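Local coordinates for interferon-inducible and double-stranded-dependent eIF-2kinase (Carassius auratus, PDB 4KMF), which binds left-handed Z-DNA through its Zalpha domain and probably phosphorylates translation initiation factor eIF2-alpha, at a contact of chain A with DNA. Numbering follows the deposited sequence.

A contact of chain A with DNA. Residues 33-34, 37, 41, 57. With nucleotides of chain B.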
loop_
_atom_site.group_PDB
_atom_site.type_symbol
_atom_site.label_atom_id
_atom_site.label_comp_id
_atom_site.label_asym_id
_atom_site.label_seq_id
_atom_site.Cartn_x
_atom_site.Cartn_y
_atom_site.Cartn_z
ATOM N N LYS A 33 -4.359 -10.774 -0.826
ATOM C CA LYS A 33 -3.831 -10.155 -2.045
ATOM C C LYS A 33 -2.403 -9.537 -1.872
ATOM O O LYS A 33 -1.559 -9.700 -2.745
ATOM C CB LYS A 33 -4.864 -9.149 -2.588
ATOM C CG LYS A 33 -4.519 -8.404 -3.903
ATOM C CD LYS A 33 -5.468 -7.180 -4.060
ATOM C CE LYS A 33 -4.942 -6.054 -4.953
ATOM N NZ LYS A 33 -4.093 -4.939 -4.284
ATOM N N SER A 34 -2.112 -8.890 -0.747
ATOM C CA SER A 34 -0.821 -8.222 -0.567
ATOM C C SER A 34 0.279 -9.234 -0.478
ATOM O O SER A 34 1.371 -9.024 -0.960
ATOM C CB SER A 34 -0.770 -7.462 0.753
ATOM O OG SER A 34 -1.700 -6.431 0.783
ATOM N N ASN A 37 0.859 -10.585 -3.893
ATOM C CA ASN A 37 1.608 -9.607 -4.677
ATOM C C ASN A 37 3.069 -9.537 -4.272
ATOM O O ASN A 37 3.939 -9.428 -5.121
ATOM C CB ASN A 37 0.923 -8.237 -4.638
ATOM C CG ASN A 37 -0.081 -8.074 -5.737
ATOM O OD1 ASN A 37 0.004 -8.739 -6.766
ATOM N ND2 ASN A 37 -1.027 -7.158 -5.544
ATOM N N TYR A 41 5.829 -10.198 -7.268
ATOM C CA TYR A 41 6.904 -9.267 -7.614
ATOM C C TYR A 41 8.291 -9.845 -7.323
ATOM O O TYR A 41 9.214 -9.579 -8.098
ATOM C CB TYR A 41 6.689 -7.874 -6.988
ATOM C CG TYR A 41 5.623 -7.072 -7.725
ATOM C CD1 TYR A 41 4.266 -7.153 -7.340
ATOM C CD2 TYR A 41 5.955 -6.256 -8.808
ATOM C CE1 TYR A 41 3.270 -6.444 -8.017
ATOM C CE2 TYR A 41 4.955 -5.540 -9.503
ATOM C CZ TYR A 41 3.610 -5.655 -9.105
ATOM O OH TYR A 41 2.643 -4.946 -9.806
ATOM N N PRO A 57 -2.965 -5.899 -13.289
ATOM C CA PRO A 57 -1.951 -6.662 -14.040
ATOM C C PRO A 57 -2.312 -8.125 -14.156
ATOM O O PRO A 57 -2.850 -8.718 -13.203
ATOM C CB PRO A 57 -0.674 -6.512 -13.202
ATOM C CG PRO A 57 -0.984 -5.433 -12.145
ATOM C CD PRO A 57 -2.463 -5.361 -12.007
ATOM P P DG B 3 -6.156 -2.323 -10.417
ATOM O OP1 DG B 3 -7.078 -2.238 -11.562
ATOM O OP2 DG B 3 -6.223 -3.550 -9.577
ATOM O "O5'" DG B 3 -4.642 -2.098 -10.922
ATOM C "C5'" DG B 3 -3.602 -2.107 -9.969
ATOM C "C4'" DG B 3 -2.264 -1.726 -10.580
ATOM O "O4'" DG B 3 -2.283 -0.331 -10.961
ATOM C "C3'" DG B 3 -1.178 -1.805 -9.522
ATOM O "O3'" DG B 3 -0.571 -3.110 -9.578
ATOM C "C2'" DG B 3 -0.175 -0.712 -9.875
ATOM C "C1'" DG B 3 -0.988 0.260 -10.720
ATOM N N9 DG B 3 -1.297 1.530 -10.116
ATOM C C8 DG B 3 -1.086 2.769 -10.666
ATOM N N7 DG B 3 -1.546 3.734 -9.893
ATOM C C5 DG B 3 -2.095 3.092 -8.785
ATOM C C6 DG B 3 -2.759 3.616 -7.638
ATOM O O6 DG B 3 -2.971 4.815 -7.331
ATOM N N1 DG B 3 -3.157 2.606 -6.762
ATOM C C2 DG B 3 -2.989 1.256 -6.961
ATOM N N2 DG B 3 -3.427 0.428 -5.990
ATOM N N3 DG B 3 -2.386 0.756 -8.047
ATOM C C4 DG B 3 -1.958 1.720 -8.918
ATOM P P DC B 4 -0.501 -4.067 -8.296
ATOM O OP1 DC B 4 0.229 -5.302 -8.670
ATOM O OP2 DC B 4 -1.830 -4.241 -7.721
ATOM O "O5'" DC B 4 0.360 -3.173 -7.307
ATOM C "C5'" DC B 4 1.310 -3.761 -6.381
ATOM C "C4'" DC B 4 1.079 -3.129 -5.003
ATOM O "O4'" DC B 4 1.394 -1.713 -5.050
ATOM C "C3'" DC B 4 -0.357 -3.190 -4.485
ATOM O "O3'" DC B 4 -0.376 -3.460 -3.075
ATOM C "C2'" DC B 4 -0.907 -1.798 -4.743
ATOM C "C1'" DC B 4 0.335 -1.000 -4.423
ATOM N N1 DC B 4 0.272 0.371 -4.950
ATOM C C2 DC B 4 -0.327 1.375 -4.180
ATOM O O2 DC B 4 -0.787 1.096 -3.076
ATOM N N3 DC B 4 -0.370 2.644 -4.675
ATOM C C4 DC B 4 0.125 2.906 -5.896
ATOM N N4 DC B 4 0.099 4.155 -6.333
ATOM C C5 DC B 4 0.752 1.893 -6.700
ATOM C C6 DC B 4 0.791 0.649 -6.201
ATOM P P DG B 5 -0.577 -4.951 -2.516
ATOM O OP1 DG B 5 -1.581 -5.696 -3.282
ATOM O OP2 DG B 5 -0.748 -4.702 -1.053
ATOM O "O5'" DG B 5 0.863 -5.610 -2.726
ATOM C "C5'" DG B 5 1.997 -5.083 -2.033
ATOM C "C4'" DG B 5 3.208 -5.787 -2.600
ATOM O "O4'" DG B 5 3.369 -5.523 -4.012
ATOM C "C3'" DG B 5 4.480 -5.337 -1.920
ATOM O "O3'" DG B 5 4.770 -6.384 -1.008
ATOM C "C2'" DG B 5 5.526 -5.306 -3.023
ATOM C "C1'" DG B 5 4.746 -5.309 -4.317
ATOM N N9 DG B 5 4.764 -4.018 -5.018
ATOM C C8 DG B 5 5.119 -3.810 -6.336
ATOM N N7 DG B 5 5.013 -2.569 -6.711
ATOM C C5 DG B 5 4.578 -1.892 -5.563
ATOM C C6 DG B 5 4.268 -0.514 -5.395
ATOM O O6 DG B 5 4.364 0.364 -6.272
ATOM N N1 DG B 5 3.845 -0.197 -4.092
ATOM C C2 DG B 5 3.727 -1.138 -3.080
ATOM N N2 DG B 5 3.291 -0.682 -1.896
ATOM N N3 DG B 5 3.967 -2.473 -3.253
ATOM C C4 DG B 5 4.430 -2.769 -4.505
HETATM O O HOH W 1 -3.489 -2.564 -6.313
HETATM O O HOH W 2 -0.867 -7.669 -9.187
#
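Two successive phosphates of a Z-DNA strand, those of DC4 and DG5, are gripped by one face of a helix, and a tyrosine ring meets the guanine of DG5. OP1 of the DG5 phosphate accepts from both Lys33 NZ, which at 2.8 Å adds a salt bridge, and Asn37 ND2, which at 2.7 Å gives a nearly straight bond (164° at H) lying in its own amide plane. The other phosphate oxygen, OP2, accepts from Ser34 OG at 2.7 Å, a short side chain suited to a phosphate close to the helix. Tyr41 does two jobs: its OH donates to OP1 of DC4 at 2.7 Å, while C8 of DG5 lies 3.3 Å above the centre of its ring. The guanine of DG5 therefore meets the face of Tyr41 edge-on, with planes at 66°, a contact that fits the syn purine of Z-DNA, whose C8 is turned outward. A leucine here would probably loosen the hold on the DC4 phosphate and on the guanine, having neither the hydroxyl nor a flat ring. Pro57 lays its CG 3.5 Å from O3' of DG3, a rigid apolar flank to the backbone. Water extends the grip: one joins Asn37 OD1 to DC4 OP1, another links Lys33 NZ, DC4 OP2 and guanine N2 of DG3. Lys33 reaches across with CG anti to its backbone N, nearly extended, then turning at its tip (chi4 -89°). Helix 33-45, the recognition helix of this winged helix-turn-helix domain, carries the four polar residues; Pro57 comes from the wing loop before strand 58-61.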